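Local coordinates for N-acetyl-beta-D glucosaminidase (Rhizomucor miehei CAU432, PDB 4ZM6), which probably cleaves N-acetylglucosamine from beta-glycosides and, through a separate acetyltransferase region that binds acetyl-coenzyme A, acetylates glucosamine, at residues Leu102-Ser107 against Val371-Thr376; Met161-Val166 against Phe639-Ala644; Asp548-Val553 against Asp570-Gly575; His584-Asp589 against Val595-Thr600. All coordinates share one frame; numbering follows the deposited sequence.

Interaction 1 of 4, residues Leu102-Ser107 against Val371-Thr376; sequences LGALGS and VPTVVT
Ala-104 meets a flat group that belongs to the backbone, the carbonyl of Val-371; no ring or side-chain amide joins the contact. The methyl lies beyond the oxygen rather than over the peptide, with Ala-104 CB 4.2 Å from Val-371 O. Ala-104 CB is also 4.4 Å from Thr-373 OG1. A second patch is wholly apolar: Leu-105 CD1 touches Val-371 CG2 at 4.1 Å, the two side chains crossing at about a right angle. On Val-371, CG1 is the branch opposite the backbone N (chi1 166°), which leaves CG2, beside that N, to face the leucine. The helix ends here, since Gly-106 leaves helical geometry with positive phi, and Ser-107 then caps the start of helix 108-125. The contact thus sets the end of helix 99-105, in the TIM-barrel region of a family 3 glycosidase, against the lead-in to strand 373-377, an edge strand of the following mixed sheet. The chain at Ser-521 and Arg-522 passes close by: Ser-521 OG bonds Val-371 O and Thr-373 OG1, and Arg-522 makes a backbone hydrogen bond with Ala-104. From elsewhere, Tyr-499 OH also bonds Thr-373 OG1. Leu-105 lies about 6 Å, side chain to side chain, from the acetyl-CoA-binding Arg-520. With no hydrogen bond directly between the two segments, they meet by van der Waals contact, while the directional polar bonds run to Ser-521, Arg-522 and Tyr-499.

Interaction 2 of 4, residues Met161-Val166 against Phe639-Ala644; sequences MGLAQV and FREQGA
Arg-640 reaches across from its helix and lies against Leu-163 and Ala-164, and here the contact is tight. Its aliphatic part runs past the leucine in the opposite direction, with Arg-640 CD 3.8 Å from Leu-163 CB. A bend at chi3 (-59°) then turns the guanidinium flat against the next residue, so that Ala-164 CB sits 3.9 Å above the guanidinium plane, over its centre. Arg-640 NE, 3.7 Å from Ala-164 CA, forms a salt bridge with Glu-167 OE2 just beyond the first segment; this bond would help hold the group's rotation. Ser-108 and Arg-112 of helix 108-125 also touch the arginine, which is buried. The helices come from different catalytic regions: 155-171 from the TIM-barrel glycosidase region, and 627-642 from the GNAT region, where its opening turn carries the acetyl-CoA-binding Thr-629. At its other end the latter helix stops in a Schellman motif, Gly-643 having positive phi and Ala-644 N bonding Phe-639 O at 3.0 Å. Toward the solvent side the packing thins. Glu-641 is partly exposed and contributes a methylene, Glu-641 CG lying 3.9 Å from Leu-163 CD2, while its chain extends onward, crossing the leucine at about a right angle.

Interaction 3 of 4, residues Asp548-Val553 against Asp570-Gly575; sequences DDLDHV and DKINLG
Leu-550 reaches from helix 546-561 toward Ile-572 and Asn-573, and its two methyls do the touching. From CB the chain turns to put CG opposite the backbone N (chi1 176°), which carries the fork out toward the facing helix. There the branches part. CD1 lies in the angle between two residues, with Leu-550 CD1 4.1 Å from Asn-573 CB and 4.2 Å from Ile-572 CG2. CD2 turns to the amide, Leu-550 CD2 standing 3.6 Å from Asn-573 OD1 and 4.0 Å from Asn-573 CG: as modelled, a methyl in van der Waals contact with the oxygen end of the amide. The leucine and asparagine side chains cross at about a right angle. One turn further on, Val-553 CG1 meets Ile-572 CG2 at 4.2 Å, so the isoleucine methyl touches both Leu-550 and Val-553. Thr-554 and Trp-557 extend the surface against which Ile-572 packs. No hydrogen bond passes between the segments, and the polar Asn-573 belongs to the partly exposed side of the contact, whereas Val-553 and Ile-572 are buried. The short helical segments approach to 10.2 Å between axes, their directions 122° apart. Farther out, Asp-548 forms a salt bridge with Lys-262 of the second subunit. Two successive helices between strand 540-543 and strand 585-588 make this the helix pair that joins the first two strands of a GNAT acetyltransferase fold.

Interaction 4 of 4, residues His584-Asp589 against Val595-Thr600; sequences HKVARD and VGFVAT
His-584 lays its imidazole along Ala-599 and Thr-600: Ala-599 CB stands 4.1 Å above the ring plane, offset toward the rim, and Thr-600 O lies in plane at the ring's edge. Next along, Lys-585 and Val-598 run side by side in the same direction, Lys-585 CB 3.6 Å from Val-598 CG1, before the lysine amine goes on to a salt bridge with Asp-543. Val-586 and Phe-597 pair on the face of the sheet opposite Lys-585 and Val-598, where Val-586 CG1 approaches the edge of the phenyl ring in its plane, 3.8 Å from Phe-597 CD1. Tyr-544 meets this phenyl edge-to-face. The two segments are the arms of an antiparallel beta hairpin, the inner strands 585-588 and 594-605 of the GNAT sheet. Lys-585 and Val-598 form a hydrogen-bonded pair, with Lys-585 N to Val-598 O 3.0 Å and Val-598 N to Lys-585 O 2.9 Å. Toward the turn the register slips by one residue: Val-595 and Gly-596 both face Ala-587 in a classic beta bulge. Val-595 N bonds Ala-587 O at 2.8 Å, and Gly-596 N adds a weak bond to that oxygen. Ala-587 N in turn bonds Gly-596 O at 2.7 Å. On the Lys-585 and Ala-587 face, the Val-598 side chain comes about 7 Å from bound acetyl-coenzyme A.

Overall arrangement
From the N terminus, the glycosidase region supplies 102-107 and then 161-166. Interaction 1 closes its loop first, when 371-376 returns to 102-107 and ties the TIM-barrel region to the next sheet. Interaction 2 stays open until 639-644, so the two cross; they also touch through Met-161 and Leu-102. Within that long second loop lie interactions 3 and 4, two short closures in series: the helix pair 548-553 with 570-575, then the hairpin 584-589 with 595-600. Asp-549 and Arg-588 join them by a salt bridge. Phe-639 packs on Thr-600, so interaction 2 links the acetyltransferase sheet, through helix 627-642, to the glycosidase region.

Interaction 1 of 4, residues Leu102-Ser107 against Val371-Thr376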
loop_
_atom_site.group_PDB
_atom_site.type_symbol
_atom_site.label_atom_id
_atom_site.label_comp_id
_atom_site.label_asym_id
_atom_site.label_seq_id
_atom_site.Cartn_x
_atom_site.Cartn_y
_atom_site.Cartn_z
ATOM N N LEU A 102 19.062 -13.848 -6.298
ATOM C CA LEU A 102 17.639 -14.117 -6.056
ATOM C C LEU A 102 16.737 -12.965 -6.515
ATOM O O LEU A 102 15.666 -13.202 -7.080
ATOM C CB LEU A 102 17.384 -14.411 -4.569
ATOM C CG LEU A 102 17.906 -15.746 -4.037
ATOM C CD1 LEU A 102 17.910 -15.766 -2.516
ATOM C CD2 LEU A 102 17.090 -16.907 -4.593
ATOM N N GLY A 103 17.159 -11.728 -6.265
ATOM C CA GLY A 103 16.412 -10.562 -6.732
ATOM C C GLY A 103 16.232 -10.567 -8.239
ATOM O O GLY A 103 15.134 -10.339 -8.750
ATOM N N ALA A 104 17.321 -10.838 -8.949
ATOM C CA ALA A 104 17.300 -10.940 -10.406
ATOM C C ALA A 104 16.423 -12.101 -10.864
ATOM O O ALA A 104 15.710 -11.993 -11.864
ATOM C CB ALA A 104 18.717 -11.113 -10.939
ATOM N N LEU A 105 16.503 -13.207 -10.122
ATOM C CA LEU A 105 15.663 -14.391 -10.337
ATOM C C LEU A 105 14.180 -14.030 -10.217
ATOM O O LEU A 105 13.365 -14.412 -11.059
ATOM C CB LEU A 105 16.027 -15.483 -9.322
ATOM C CG LEU A 105 15.820 -16.940 -9.742
ATOM C CD1 LEU A 105 16.415 -17.861 -8.686
ATOM C CD2 LEU A 105 14.351 -17.263 -9.980
ATOM N N GLY A 106 13.847 -13.302 -9.155
ATOM C CA GLY A 106 12.539 -12.664 -9.011
ATOM C C GLY A 106 11.420 -13.513 -8.431
ATOM O O GLY A 106 10.248 -13.195 -8.628
ATOM N N SER A 107 11.768 -14.579 -7.715
ATOM C CA SER A 107 10.777 -15.448 -7.099
ATOM C C SER A 107 11.005 -15.556 -5.603
ATOM O O SER A 107 11.984 -16.153 -5.162
ATOM C CB SER A 107 10.823 -16.847 -7.722
ATOM O OG SER A 107 10.081 -17.781 -6.945
ATOM N N VAL A 371 19.340 -17.501 -13.084
ATOM C CA VAL A 371 19.971 -16.347 -12.416
ATOM C C VAL A 371 20.645 -15.332 -13.356
ATOM O O VAL A 371 20.233 -14.175 -13.394
ATOM C CB VAL A 371 20.965 -16.803 -11.322
ATOM C CG1 VAL A 371 21.865 -15.661 -10.872
ATOM C CG2 VAL A 371 20.208 -17.376 -10.130
ATOM N N PRO A 372 21.683 -15.740 -14.103
ATOM C CA PRO A 372 22.392 -14.695 -14.838
ATOM C C PRO A 372 21.541 -13.998 -15.898
ATOM O O PRO A 372 20.626 -14.600 -16.464
ATOM C CB PRO A 372 23.559 -15.444 -15.486
ATOM C CG PRO A 372 23.083 -16.842 -15.610
ATOM C CD PRO A 372 22.198 -17.082 -14.423
ATOM N N THR A 373 21.862 -12.729 -16.138
ATOM C CA THR A 373 21.133 -11.876 -17.060
ATOM C C THR A 373 22.049 -11.439 -18.203
ATOM O O THR A 373 23.189 -11.041 -17.971
ATOM C CB THR A 373 20.625 -10.605 -16.346
ATOM O OG1 THR A 373 20.038 -10.949 -15.084
ATOM C CG2 THR A 373 19.607 -9.876 -17.201
ATOM N N VAL A 374 21.549 -11.523 -19.432
ATOM C CA VAL A 374 22.198 -10.906 -20.580
ATOM C C VAL A 374 21.650 -9.491 -20.637
ATOM O O VAL A 374 20.449 -9.296 -20.835
ATOM C CB VAL A 374 21.867 -11.648 -21.882
ATOM C CG1 VAL A 374 22.470 -10.927 -23.073
ATOM C CG2 VAL A 374 22.363 -13.089 -21.809
ATOM N N VAL A 375 22.529 -8.509 -20.454
ATOM C CA VAL A 375 22.118 -7.119 -20.305
ATOM C C VAL A 375 22.123 -6.398 -21.653
ATOM O O VAL A 375 21.181 -5.678 -21.983
ATOM C CB VAL A 375 23.027 -6.395 -19.296
ATOM C CG1 VAL A 375 22.593 -4.949 -19.111
ATOM C CG2 VAL A 375 23.019 -7.125 -17.965
ATOM N N THR A 376 23.185 -6.581 -22.426
ATOM C CA THR A 376 23.209 -6.080 -23.797
ATOM C C THR A 376 23.774 -7.135 -24.726
ATOM O O THR A 376 24.521 -8.017 -24.313
ATOM C CB THR A 376 24.009 -4.762 -23.947
ATOM O OG1 THR A 376 25.376 -4.969 -23.582
ATOM C CG2 THR A 376 23.409 -3.664 -23.071
#

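Interaction 2 of 4, residues Met161-Val166 against Phe639-Ala644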
loop_
_atom_site.group_PDB
_atom_site.type_symbol
_atom_site.label_atom_id
_atom_site.label_comp_id
_atom_site.label_asym_id
_atom_site.label_seq_id
_atom_site.Cartn_x
_atom_site.Cartn_y
_atom_site.Cartn_z
ATOM N N MET A 161 11.392 -10.366 -0.941
ATOM C CA MET A 161 12.394 -11.426 -0.844
ATOM C C MET A 161 12.858 -11.610 0.599
ATOM O O MET A 161 13.116 -12.732 1.034
ATOM C CB MET A 161 13.601 -11.117 -1.730
ATOM C CG MET A 161 13.309 -10.892 -3.212
ATOM S SD MET A 161 12.538 -12.224 -4.158
ATOM C CE MET A 161 13.505 -13.591 -3.589
ATOM N N GLY A 162 12.967 -10.506 1.334
ATOM C CA GLY A 162 13.399 -10.537 2.732
ATOM C C GLY A 162 12.485 -11.377 3.609
ATOM O O GLY A 162 12.938 -12.331 4.248
ATOM N N LEU A 163 11.201 -11.012 3.642
ATOM C CA LEU A 163 10.174 -11.793 4.347
ATOM C C LEU A 163 10.292 -13.279 4.051
ATOM O O LEU A 163 10.248 -14.104 4.960
ATOM C CB LEU A 163 8.761 -11.353 3.937
ATOM C CG LEU A 163 7.920 -10.564 4.938
ATOM C CD1 LEU A 163 8.393 -9.124 5.064
ATOM C CD2 LEU A 163 6.468 -10.607 4.493
ATOM N N ALA A 164 10.422 -13.604 2.768
ATOM C CA ALA A 164 10.442 -14.986 2.314
ATOM C C ALA A 164 11.566 -15.776 2.959
ATOM O O ALA A 164 11.377 -16.935 3.323
ATOM C CB ALA A 164 10.570 -15.036 0.801
ATOM N N GLN A 165 12.730 -15.144 3.098
ATOM C CA GLN A 165 13.912 -15.806 3.651
ATOM C C GLN A 165 13.841 -15.909 5.170
ATOM O O GLN A 165 14.211 -16.934 5.737
ATOM C CB GLN A 165 15.193 -15.086 3.221
ATOM C CG GLN A 165 15.535 -15.276 1.750
ATOM C CD GLN A 165 17.034 -15.329 1.491
ATOM O OE1 GLN A 165 17.788 -14.467 1.945
ATOM N NE2 GLN A 165 17.472 -16.349 0.762
ATOM N N VAL A 166 13.367 -14.851 5.822
ATOM C CA VAL A 166 13.102 -14.887 7.260
ATOM C C VAL A 166 12.145 -16.039 7.591
ATOM O O VAL A 166 12.377 -16.788 8.535
ATOM C CB VAL A 166 12.507 -13.556 7.757
ATOM C CG1 VAL A 166 11.996 -13.685 9.188
ATOM C CG2 VAL A 166 13.546 -12.445 7.658
ATOM N N PHE A 639 -0.348 -14.585 1.652
ATOM C CA PHE A 639 -0.506 -15.440 2.821
ATOM C C PHE A 639 0.551 -15.117 3.861
ATOM O O PHE A 639 0.252 -14.986 5.047
ATOM C CB PHE A 639 -0.355 -16.914 2.451
ATOM C CG PHE A 639 -1.457 -17.460 1.585
ATOM C CD1 PHE A 639 -2.784 -17.101 1.786
ATOM C CD2 PHE A 639 -1.163 -18.388 0.593
ATOM C CE1 PHE A 639 -3.785 -17.622 0.984
ATOM C CE2 PHE A 639 -2.162 -18.918 -0.204
ATOM C CZ PHE A 639 -3.473 -18.531 -0.011
ATOM N N ARG A 640 1.790 -14.996 3.399
ATOM C CA ARG A 640 2.932 -14.742 4.266
ATOM C C ARG A 640 2.737 -13.478 5.101
ATOM O O ARG A 640 2.953 -13.496 6.310
ATOM C CB ARG A 640 4.203 -14.640 3.416
ATOM C CG ARG A 640 5.494 -14.484 4.196
ATOM C CD ARG A 640 6.699 -14.516 3.270
ATOM N NE ARG A 640 6.789 -15.765 2.501
ATOM C CZ ARG A 640 6.760 -15.871 1.169
ATOM N NH1 ARG A 640 6.638 -14.806 0.383
ATOM N NH2 ARG A 640 6.861 -17.070 0.612
ATOM N N GLU A 641 2.322 -12.392 4.451
ATOM C CA GLU A 641 2.066 -11.118 5.134
ATOM C C GLU A 641 0.903 -11.222 6.108
ATOM O O GLU A 641 0.922 -10.595 7.167
ATOM C CB GLU A 641 1.766 -10.007 4.123
ATOM C CG GLU A 641 2.951 -9.594 3.266
ATOM C CD GLU A 641 2.537 -8.763 2.063
ATOM O OE1 GLU A 641 2.022 -9.341 1.076
ATOM O OE2 GLU A 641 2.724 -7.527 2.102
ATOM N N GLN A 642 -0.110 -12.005 5.739
ATOM C CA GLN A 642 -1.293 -12.200 6.579
ATOM C C GLN A 642 -1.058 -13.124 7.769
ATOM O O GLN A 642 -1.861 -13.142 8.699
ATOM C CB GLN A 642 -2.456 -12.753 5.748
ATOM C CG GLN A 642 -3.002 -11.781 4.719
ATOM C CD GLN A 642 -3.426 -10.473 5.346
ATOM O OE1 GLN A 642 -4.274 -10.449 6.240
ATOM N NE2 GLN A 642 -2.828 -9.381 4.896
ATOM N N GLY A 643 0.025 -13.893 7.741
ATOM C CA GLY A 643 0.303 -14.858 8.798
ATOM C C GLY A 643 -0.476 -16.149 8.621
ATOM O O GLY A 643 -0.705 -16.878 9.585
ATOM N N ALA A 644 -0.896 -16.428 7.387
ATOM C CA ALA A 644 -1.482 -17.719 7.048
ATOM C C ALA A 644 -0.340 -18.700 6.809
ATOM O O ALA A 644 0.073 -18.922 5.665
ATOM C CB ALA A 644 -2.362 -17.603 5.813
#

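Interaction 3 of 4, residues Asp548-Val553 against Asp570-Gly575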
loop_
_atom_site.group_PDB
_atom_site.type_symbol
_atom_site.label_atom_id
_atom_site.label_comp_id
_atom_site.label_asym_id
_atom_site.label_seq_id
_atom_site.Cartn_x
_atom_site.Cartn_y
_atom_site.Cartn_z
ATOM N N ASP A 548 -14.870 -6.764 -14.708
ATOM C CA ASP A 548 -14.123 -6.712 -15.967
ATOM C C ASP A 548 -13.528 -8.050 -16.414
ATOM O O ASP A 548 -13.418 -8.305 -17.610
ATOM C CB ASP A 548 -12.992 -5.687 -15.848
ATOM C CG ASP A 548 -13.493 -4.297 -15.518
ATOM O OD1 ASP A 548 -14.525 -3.891 -16.099
ATOM O OD2 ASP A 548 -12.859 -3.608 -14.684
ATOM N N ASP A 549 -13.144 -8.895 -15.458
ATOM C CA ASP A 549 -12.310 -10.072 -15.744
ATOM C C ASP A 549 -13.043 -11.419 -15.763
ATOM O O ASP A 549 -12.462 -12.434 -16.162
ATOM C CB ASP A 549 -11.178 -10.147 -14.719
ATOM C CG ASP A 549 -10.344 -8.877 -14.669
ATOM O OD1 ASP A 549 -10.287 -8.145 -15.687
ATOM O OD2 ASP A 549 -9.737 -8.615 -13.604
ATOM N N LEU A 550 -14.305 -11.438 -15.339
ATOM C CA LEU A 550 -15.035 -12.696 -15.173
ATOM C C LEU A 550 -15.201 -13.467 -16.487
ATOM O O LEU A 550 -15.000 -14.681 -16.520
ATOM C CB LEU A 550 -16.398 -12.445 -14.522
ATOM C CG LEU A 550 -17.336 -13.649 -14.372
ATOM C CD1 LEU A 550 -16.683 -14.754 -13.551
ATOM C CD2 LEU A 550 -18.660 -13.217 -13.752
ATOM N N ASP A 551 -15.569 -12.773 -17.561
ATOM C CA ASP A 551 -15.755 -13.428 -18.865
ATOM C C ASP A 551 -14.471 -14.075 -19.357
ATOM O O ASP A 551 -14.495 -15.178 -19.890
ATOM C CB ASP A 551 -16.262 -12.440 -19.919
ATOM C CG ASP A 551 -17.725 -12.106 -19.747
ATOM O OD1 ASP A 551 -18.552 -13.042 -19.738
ATOM O OD2 ASP A 551 -18.048 -10.904 -19.639
ATOM N N HIS A 552 -13.353 -13.385 -19.167
ATOM C CA HIS A 552 -12.056 -13.903 -19.584
ATOM C C HIS A 552 -11.616 -15.096 -18.756
ATOM O O HIS A 552 -11.122 -16.084 -19.304
ATOM C CB HIS A 552 -11.003 -12.804 -19.522
ATOM C CG HIS A 552 -11.160 -11.780 -20.597
ATOM N ND1 HIS A 552 -11.258 -10.430 -20.334
ATOM C CD2 HIS A 552 -11.270 -11.915 -21.940
ATOM C CE1 HIS A 552 -11.401 -9.775 -21.471
ATOM N NE2 HIS A 552 -11.413 -10.652 -22.460
ATOM N N VAL A 553 -11.788 -14.998 -17.439
ATOM C CA VAL A 553 -11.478 -16.108 -16.543
ATOM C C VAL A 553 -12.333 -17.325 -16.880
ATOM O O VAL A 553 -11.846 -18.456 -16.862
ATOM C CB VAL A 553 -11.677 -15.710 -15.075
ATOM C CG1 VAL A 553 -11.715 -16.937 -14.174
ATOM C CG2 VAL A 553 -10.569 -14.761 -14.641
ATOM N N ASP A 570 -21.547 -18.631 -14.102
ATOM C CA ASP A 570 -22.133 -18.324 -12.794
ATOM C C ASP A 570 -21.587 -19.211 -11.673
ATOM O O ASP A 570 -21.488 -18.767 -10.526
ATOM C CB ASP A 570 -23.671 -18.352 -12.837
ATOM C CG ASP A 570 -24.232 -19.698 -13.252
ATOM O OD1 ASP A 570 -24.022 -20.095 -14.423
ATOM O OD2 ASP A 570 -24.898 -20.348 -12.414
ATOM N N LYS A 571 -21.214 -20.447 -11.996
ATOM C CA LYS A 571 -20.583 -21.326 -11.002
ATOM C C LYS A 571 -19.188 -20.827 -10.625
ATOM O O LYS A 571 -18.818 -20.784 -9.449
ATOM C CB LYS A 571 -20.515 -22.766 -11.514
ATOM C CG LYS A 571 -21.879 -23.409 -11.727
ATOM C CD LYS A 571 -22.667 -23.529 -10.426
ATOM C CE LYS A 571 -24.153 -23.687 -10.682
ATOM N NZ LYS A 571 -24.908 -23.756 -9.402
ATOM N N ILE A 572 -18.420 -20.433 -11.631
ATOM C CA ILE A 572 -17.119 -19.828 -11.401
ATOM C C ILE A 572 -17.301 -18.611 -10.494
ATOM O O ILE A 572 -16.629 -18.485 -9.471
ATOM C CB ILE A 572 -16.425 -19.452 -12.737
ATOM C CG1 ILE A 572 -16.018 -20.727 -13.492
ATOM C CG2 ILE A 572 -15.197 -18.578 -12.503
ATOM C CD1 ILE A 572 -15.676 -20.509 -14.952
ATOM N N ASN A 573 -18.235 -17.739 -10.859
ATOM C CA ASN A 573 -18.510 -16.529 -10.082
ATOM C C ASN A 573 -18.912 -16.850 -8.642
ATOM O O ASN A 573 -18.478 -16.186 -7.701
ATOM C CB ASN A 573 -19.596 -15.698 -10.766
ATOM C CG ASN A 573 -19.794 -14.345 -10.115
ATOM O OD1 ASN A 573 -18.939 -13.463 -10.209
ATOM N ND2 ASN A 573 -20.930 -14.169 -9.454
ATOM N N LEU A 574 -19.732 -17.881 -8.470
ATOM C CA LEU A 574 -20.113 -18.327 -7.139
ATOM C C LEU A 574 -18.878 -18.736 -6.326
ATOM O O LEU A 574 -18.656 -18.219 -5.223
ATOM C CB LEU A 574 -21.100 -19.495 -7.239
ATOM C CG LEU A 574 -21.590 -20.108 -5.926
ATOM C CD1 LEU A 574 -22.432 -19.119 -5.132
ATOM C CD2 LEU A 574 -22.374 -21.377 -6.210
ATOM N N GLY A 575 -18.090 -19.663 -6.881
ATOM C CA GLY A 575 -16.842 -20.104 -6.266
ATOM C C GLY A 575 -16.044 -18.900 -5.812
ATOM O O GLY A 575 -15.641 -18.819 -4.651
#

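Interaction 4 of 4, residues His584-Asp589 against Val595-Thr600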
loop_
_atom_site.group_PDB
_atom_site.type_symbol
_atom_site.label_atom_id
_atom_site.label_comp_id
_atom_site.label_asym_id
_atom_site.label_seq_id
_atom_site.Cartn_x
_atom_site.Cartn_y
_atom_site.Cartn_z
ATOM N N HIS A 584 -7.925 -12.611 -5.043
ATOM C CA HIS A 584 -7.686 -13.191 -6.357
ATOM C C HIS A 584 -6.881 -12.230 -7.218
ATOM O O HIS A 584 -7.000 -11.011 -7.084
ATOM C CB HIS A 584 -9.008 -13.519 -7.046
ATOM C CG HIS A 584 -9.974 -14.251 -6.170
ATOM N ND1 HIS A 584 -11.331 -14.266 -6.402
ATOM C CD2 HIS A 584 -9.777 -14.966 -5.040
ATOM C CE1 HIS A 584 -11.924 -14.978 -5.464
ATOM N NE2 HIS A 584 -11.005 -15.413 -4.625
ATOM N N LYS A 585 -6.061 -12.790 -8.100
ATOM C CA LYS A 585 -5.178 -12.006 -8.958
ATOM C C LYS A 585 -5.220 -12.565 -10.373
ATOM O O LYS A 585 -5.456 -13.758 -10.567
ATOM C CB LYS A 585 -3.730 -12.079 -8.455
ATOM C CG LYS A 585 -3.513 -11.889 -6.959
ATOM C CD LYS A 585 -3.321 -10.422 -6.615
ATOM C CE LYS A 585 -2.835 -10.254 -5.187
ATOM N NZ LYS A 585 -2.863 -8.826 -4.782
ATOM N N VAL A 586 -4.974 -11.704 -11.354
ATOM C CA VAL A 586 -4.811 -12.141 -12.740
ATOM C C VAL A 586 -3.424 -11.739 -13.225
ATOM O O VAL A 586 -2.787 -10.869 -12.634
ATOM C CB VAL A 586 -5.890 -11.550 -13.680
ATOM C CG1 VAL A 586 -7.285 -11.933 -13.203
ATOM C CG2 VAL A 586 -5.767 -10.033 -13.803
ATOM N N ALA A 587 -2.954 -12.376 -14.291
ATOM C CA ALA A 587 -1.701 -11.976 -14.930
ATOM C C ALA A 587 -2.005 -11.446 -16.328
ATOM O O ALA A 587 -2.771 -12.060 -17.074
ATOM C CB ALA A 587 -0.724 -13.142 -14.992
ATOM N N ARG A 588 -1.416 -10.299 -16.665
ATOM C CA ARG A 588 -1.633 -9.655 -17.960
ATOM C C ARG A 588 -0.313 -9.449 -18.696
ATOM O O ARG A 588 0.704 -9.152 -18.072
ATOM C CB ARG A 588 -2.287 -8.285 -17.776
ATOM C CG ARG A 588 -3.660 -8.282 -17.129
ATOM C CD ARG A 588 -4.193 -6.858 -17.041
ATOM N NE ARG A 588 -5.259 -6.710 -16.046
ATOM C CZ ARG A 588 -6.568 -6.845 -16.279
ATOM N NH1 ARG A 588 -7.023 -7.144 -17.489
ATOM N NH2 ARG A 588 -7.433 -6.681 -15.282
ATOM N N ASP A 589 -0.335 -9.574 -20.020
ATOM C CA ASP A 589 0.820 -9.179 -20.834
ATOM C C ASP A 589 0.869 -7.651 -20.966
ATOM O O ASP A 589 0.028 -6.943 -20.398
ATOM C CB ASP A 589 0.825 -9.886 -22.206
ATOM C CG ASP A 589 -0.369 -9.530 -23.077
ATOM O OD1 ASP A 589 -0.914 -8.416 -22.943
ATOM O OD2 ASP A 589 -0.753 -10.374 -23.915
ATOM N N VAL A 595 -3.722 -13.623 -19.129
ATOM C CA VAL A 595 -3.048 -14.865 -19.509
ATOM C C VAL A 595 -3.050 -15.925 -18.407
ATOM O O VAL A 595 -2.977 -17.116 -18.697
ATOM C CB VAL A 595 -1.604 -14.600 -19.987
ATOM C CG1 VAL A 595 -1.632 -13.860 -21.313
ATOM C CG2 VAL A 595 -0.802 -13.813 -18.954
ATOM N N GLY A 596 -3.135 -15.497 -17.152
ATOM C CA GLY A 596 -3.263 -16.428 -16.034
ATOM C C GLY A 596 -4.121 -15.879 -14.910
ATOM O O GLY A 596 -4.345 -14.668 -14.811
ATOM N N PHE A 597 -4.582 -16.782 -14.054
ATOM C CA PHE A 597 -5.442 -16.427 -12.941
ATOM C C PHE A 597 -5.089 -17.263 -11.716
ATOM O O PHE A 597 -4.728 -18.431 -11.839
ATOM C CB PHE A 597 -6.907 -16.655 -13.341
ATOM C CG PHE A 597 -7.874 -16.555 -12.199
ATOM C CD1 PHE A 597 -8.343 -15.326 -11.784
ATOM C CD2 PHE A 597 -8.307 -17.695 -11.540
ATOM C CE1 PHE A 597 -9.231 -15.226 -10.728
ATOM C CE2 PHE A 597 -9.192 -17.605 -10.482
ATOM C CZ PHE A 597 -9.655 -16.367 -10.075
ATOM N N VAL A 598 -5.204 -16.654 -10.540
ATOM C CA VAL A 598 -5.076 -17.377 -9.280
ATOM C C VAL A 598 -6.201 -16.971 -8.317
ATOM O O VAL A 598 -6.542 -15.789 -8.212
ATOM C CB VAL A 598 -3.688 -17.151 -8.639
ATOM C CG1 VAL A 598 -3.508 -15.706 -8.196
ATOM C CG2 VAL A 598 -3.462 -18.098 -7.470
ATOM N N ALA A 599 -6.774 -17.963 -7.632
ATOM C CA ALA A 599 -7.809 -17.743 -6.621
ATOM C C ALA A 599 -7.286 -18.166 -5.262
ATOM O O ALA A 599 -6.433 -19.045 -5.167
ATOM C CB ALA A 599 -9.057 -18.525 -6.965
ATOM N N THR A 600 -7.861 -17.587 -4.213
ATOM C CA THR A 600 -7.228 -17.548 -2.899
ATOM C C THR A 600 -8.220 -17.125 -1.810
ATOM O O THR A 600 -8.984 -16.182 -1.991
ATOM C CB THR A 600 -6.023 -16.576 -2.929
ATOM O OG1 THR A 600 -4.828 -17.311 -3.185
ATOM C CG2 THR A 600 -5.848 -15.808 -1.621
#